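Local coordinates for GrgF (Penicillium sp. sh18, PDB 6LZH), which acts as a polyketide transferase in the biosynthesis of gregatin A, a fungal polyketide with an alkylated furanone core, at residues V11-L16 with V95-E100. Residues are numbered along the deposited sequence; the frame is centred on the assembly and turned at random.
Sequences VEFTTL and VTWFKE
Where Phe13 meets Trp97, strand 11-14 and helix 95-99 run at 123° to each other with their axes 9.0 Å apart at closest approach, an edge strand of the chain's alpha/beta hydrolase sheet lying against a helix that packs on the sheet. Trp97 does nearly all the bridging from the helix, and a large flat indole suits this place, since it covers Phe13 CB with one face and reaches Val11 with its benzo half. Its CG stands anti to the backbone N (chi1 178°), which carries the ring out from the helix to the strand. Over one face of the five-membered ring sits the CB of Phe13, 3.6 Å from the ring centroid, in a CH-pi contact. The Phe13 ring itself leads away from the helix segment and meets Tyr66 edge-to-face; its plane is tilted 29° from that of the five-membered ring, but the two rings are slid apart and barely overlap. Two residues back along the strand sits Val11, a beta-branched residue whose compact bulk fits both a strand and an aromatic neighbour. Leu64 of strand 62-66 touches both Val11 and Trp97, so the indole packs on two strands of the sheet. An alanine in place of Trp97 would probably leave Val11 and the CB of Phe13 without their aromatic cover, opening a gap between strand and helix. Val11 CB lies 3.9 Å from Trp97 CZ2, on the benzo ring, with CH2 equally near.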
ATOM      1  N   VAL A  11      -8.494  16.985 -21.392  1.00 20.46           N
ATOM      2  CA  VAL A  11      -9.422  16.843 -20.277  1.00 17.19           C
ATOM      3  C   VAL A  11      -8.617  16.784 -18.982  1.00 19.04           C
ATOM      4  O   VAL A  11      -7.414  16.504 -18.972  1.00 15.41           O
ATOM      5  CB  VAL A  11     -10.326  15.583 -20.400  1.00 16.63           C
ATOM      6  CG1 VAL A  11     -11.313  15.702 -21.552  1.00 23.34           C
ATOM      7  CG2 VAL A  11      -9.463  14.299 -20.553  1.00 17.11           C
ATOM      8  N   GLU A  12      -9.297  17.061 -17.873  1.00 18.02           N
ATOM      9  CA  GLU A  12      -8.700  16.851 -16.567  1.00 19.47           C
ATOM     10  C   GLU A  12      -9.784  16.421 -15.591  1.00 22.37           C
ATOM     11  O   GLU A  12     -10.975  16.643 -15.812  1.00 17.77           O
ATOM     12  CB  GLU A  12      -7.949  18.098 -16.067  1.00 24.99           C
ATOM     13  CG  GLU A  12      -8.619  19.414 -16.320  1.00 25.85           C
ATOM     14  CD  GLU A  12      -7.798  20.599 -15.814  1.00 27.65           C
ATOM     15  OE1 GLU A  12      -6.674  20.822 -16.312  1.00 32.86           O
ATOM     16  OE2 GLU A  12      -8.298  21.304 -14.921  1.00 34.64           O
ATOM     17  N   PHE A  13      -9.361  15.749 -14.525  1.00 17.35           N
ATOM     18  CA  PHE A  13     -10.312  15.319 -13.512  1.00 20.06           C
ATOM     19  C   PHE A  13      -9.590  15.296 -12.176  1.00 21.04           C
ATOM     20  O   PHE A  13      -8.354  15.289 -12.120  1.00 20.90           O
ATOM     21  CB  PHE A  13     -10.942  13.950 -13.844  1.00 18.75           C
ATOM     22  CG  PHE A  13      -9.936  12.800 -13.920  1.00 20.55           C
ATOM     23  CD1 PHE A  13      -9.200  12.570 -15.088  1.00 20.17           C
ATOM     24  CD2 PHE A  13      -9.749  11.950 -12.833  1.00 23.19           C
ATOM     25  CE1 PHE A  13      -8.289  11.513 -15.169  1.00 17.24           C
ATOM     26  CE2 PHE A  13      -8.845  10.885 -12.894  1.00 20.02           C
ATOM     27  CZ  PHE A  13      -8.113  10.666 -14.064  1.00 23.12           C
ATOM     28  N   THR A  14     -10.379  15.311 -11.102  1.00 19.75           N
ATOM     29  CA  THR A  14      -9.864  15.472  -9.745  1.00 22.56           C
ATOM     30  C   THR A  14      -9.834  14.128  -9.024  1.00 19.15           C
ATOM     31  O   THR A  14     -10.741  13.305  -9.188  1.00 19.03           O
ATOM     32  CB  THR A  14     -10.725  16.480  -8.975  1.00 24.47           C
ATOM     33  OG1 THR A  14     -10.840  17.685  -9.755  1.00 25.10           O
ATOM     34  CG2 THR A  14     -10.099  16.832  -7.629  1.00 25.85           C
ATOM     35  N   THR A  15      -8.785  13.900  -8.231  1.00 18.38           N
ATOM     36  CA  THR A  15      -8.685  12.661  -7.470  1.00 17.22           C
ATOM     37  C   THR A  15      -9.205  12.861  -6.049  1.00 20.53           C
ATOM     38  O   THR A  15      -9.306  13.986  -5.552  1.00 21.10           O
ATOM     39  CB  THR A  15      -7.236  12.163  -7.411  1.00 18.93           C
ATOM     40  OG1 THR A  15      -6.451  13.101  -6.667  1.00 20.97           O
ATOM     41  CG2 THR A  15      -6.649  12.025  -8.811  1.00 19.67           C
ATOM     42  N   LEU A  16      -9.497  11.742  -5.382  1.00 21.01           N
ATOM     43  CA  LEU A  16      -9.968  11.826  -4.003  1.00 24.12           C
ATOM     44  C   LEU A  16      -8.972  12.581  -3.128  1.00 24.67           C
ATOM     45  O   LEU A  16      -9.371  13.335  -2.234  1.00 23.85           O
ATOM     46  CB  LEU A  16     -10.238  10.429  -3.448  1.00 19.70           C
ATOM     47  CG  LEU A  16     -10.806  10.286  -2.025  1.00 23.22           C
ATOM     48  CD1 LEU A  16     -12.147  11.001  -1.870  1.00 22.08           C
ATOM     49  CD2 LEU A  16     -10.956   8.825  -1.683  1.00 23.67           C
ATOM     50  N   VAL A  95     -12.863   6.295 -13.358  1.00 17.06           N
ATOM     51  CA  VAL A  95     -14.136   5.648 -13.684  1.00 16.47           C
ATOM     52  C   VAL A  95     -15.304   6.532 -13.240  1.00 22.01           C
ATOM     53  O   VAL A  95     -16.266   6.742 -13.989  1.00 20.02           O
ATOM     54  CB  VAL A  95     -14.201   4.247 -13.040  1.00 16.36           C
ATOM     55  CG1 VAL A  95     -15.652   3.728 -12.974  1.00 17.48           C
ATOM     56  CG2 VAL A  95     -13.288   3.254 -13.765  1.00 15.19           C
ATOM     57  N   THR A  96     -15.227   7.072 -12.018  1.00 18.11           N
ATOM     58  CA  THR A  96     -16.250   7.992 -11.509  1.00 18.70           C
ATOM     59  C   THR A  96     -16.463   9.162 -12.456  1.00 23.16           C
ATOM     60  O   THR A  96     -17.600   9.491 -12.810  1.00 23.05           O
ATOM     61  CB  THR A  96     -15.837   8.504 -10.127  1.00 20.50           C
ATOM     62  OG1 THR A  96     -15.777   7.402  -9.221  1.00 18.46           O
ATOM     63  CG2 THR A  96     -16.815   9.564  -9.605  1.00 18.54           C
ATOM     64  N   TRP A  97     -15.371   9.814 -12.853  1.00 18.67           N
ATOM     65  CA  TRP A  97     -15.436  10.907 -13.821  1.00 22.13           C
ATOM     66  C   TRP A  97     -16.064  10.453 -15.136  1.00 25.97           C
ATOM     67  O   TRP A  97     -16.969  11.110 -15.674  1.00 22.45           O
ATOM     68  CB  TRP A  97     -14.020  11.441 -14.059  1.00 19.28           C
ATOM     69  CG  TRP A  97     -13.920  12.530 -15.054  1.00 22.32           C
ATOM     70  CD1 TRP A  97     -14.182  13.855 -14.850  1.00 24.06           C
ATOM     71  CD2 TRP A  97     -13.505  12.406 -16.422  1.00 23.97           C
ATOM     72  NE1 TRP A  97     -13.964  14.565 -16.018  1.00 23.91           N
ATOM     73  CE2 TRP A  97     -13.547  13.695 -16.992  1.00 24.99           C
ATOM     74  CE3 TRP A  97     -13.101  11.330 -17.217  1.00 24.35           C
ATOM     75  CZ2 TRP A  97     -13.208  13.934 -18.322  1.00 28.17           C
ATOM     76  CZ3 TRP A  97     -12.759  11.565 -18.538  1.00 28.30           C
ATOM     77  CH2 TRP A  97     -12.813  12.859 -19.078  1.00 27.96           C
ATOM     78  N   PHE A  98     -15.581   9.331 -15.680  1.00 23.00           N
ATOM     79  CA  PHE A  98     -15.963   8.934 -17.031  1.00 23.24           C
ATOM     80  C   PHE A  98     -17.447   8.634 -17.131  1.00 26.66           C
ATOM     81  O   PHE A  98     -18.072   8.929 -18.160  1.00 33.00           O
ATOM     82  CB  PHE A  98     -15.150   7.706 -17.473  1.00 25.79           C
ATOM     83  CG  PHE A  98     -14.907   7.666 -18.945  1.00 24.84           C
ATOM     84  CD1 PHE A  98     -15.486   8.642 -19.735  1.00 29.56           C
ATOM     85  CD2 PHE A  98     -14.098   6.716 -19.537  1.00 28.72           C
ATOM     86  CE1 PHE A  98     -15.287   8.677 -21.079  1.00 36.28           C
ATOM     87  CE2 PHE A  98     -13.889   6.748 -20.930  1.00 32.87           C
ATOM     88  CZ  PHE A  98     -14.499   7.736 -21.680  1.00 31.39           C
ATOM     89  N   LYS A  99     -18.020   8.073 -16.063  1.00 23.25           N
ATOM     90  CA  LYS A  99     -19.430   7.719 -16.055  1.00 30.74           C
ATOM     91  C   LYS A  99     -20.334   8.913 -16.355  1.00 37.87           C
ATOM     92  O   LYS A  99     -21.460   8.732 -16.839  1.00 32.62           O
ATOM     93  CB  LYS A  99     -19.791   7.113 -14.702  1.00 26.74           C
ATOM     94  CG  LYS A  99     -19.560   5.616 -14.621  1.00 33.41           C
ATOM     95  CD  LYS A  99     -19.532   5.130 -13.192  1.00 30.44           C
ATOM     96  CE  LYS A  99     -20.719   5.629 -12.396  1.00 39.86           C
ATOM     97  NZ  LYS A  99     -20.991   4.726 -11.239  1.00 40.33           N
ATOM     98  N   GLU A 100     -19.872  10.136 -16.078  1.00 31.57           N
ATOM     99  CA  GLU A 100     -20.697  11.309 -16.336  1.00 31.87           C
ATOM    100  C   GLU A 100     -20.685  11.737 -17.796  1.00 37.55           C
ATOM    101  O   GLU A 100     -21.457  12.627 -18.173  1.00 34.05           O
ATOM    102  CB  GLU A 100     -20.252  12.470 -15.444  1.00 35.25           C
ATOM    103  CG  GLU A 100     -20.489  12.216 -13.965  1.00 33.00           C
ATOM    104  CD  GLU A 100     -21.979  12.131 -13.607  1.00 47.21           C
ATOM    105  OE1 GLU A 100     -22.687  13.163 -13.718  1.00 50.50           O
ATOM    106  OE2 GLU A 100     -22.436  11.037 -13.200  1.00 42.14           O
TER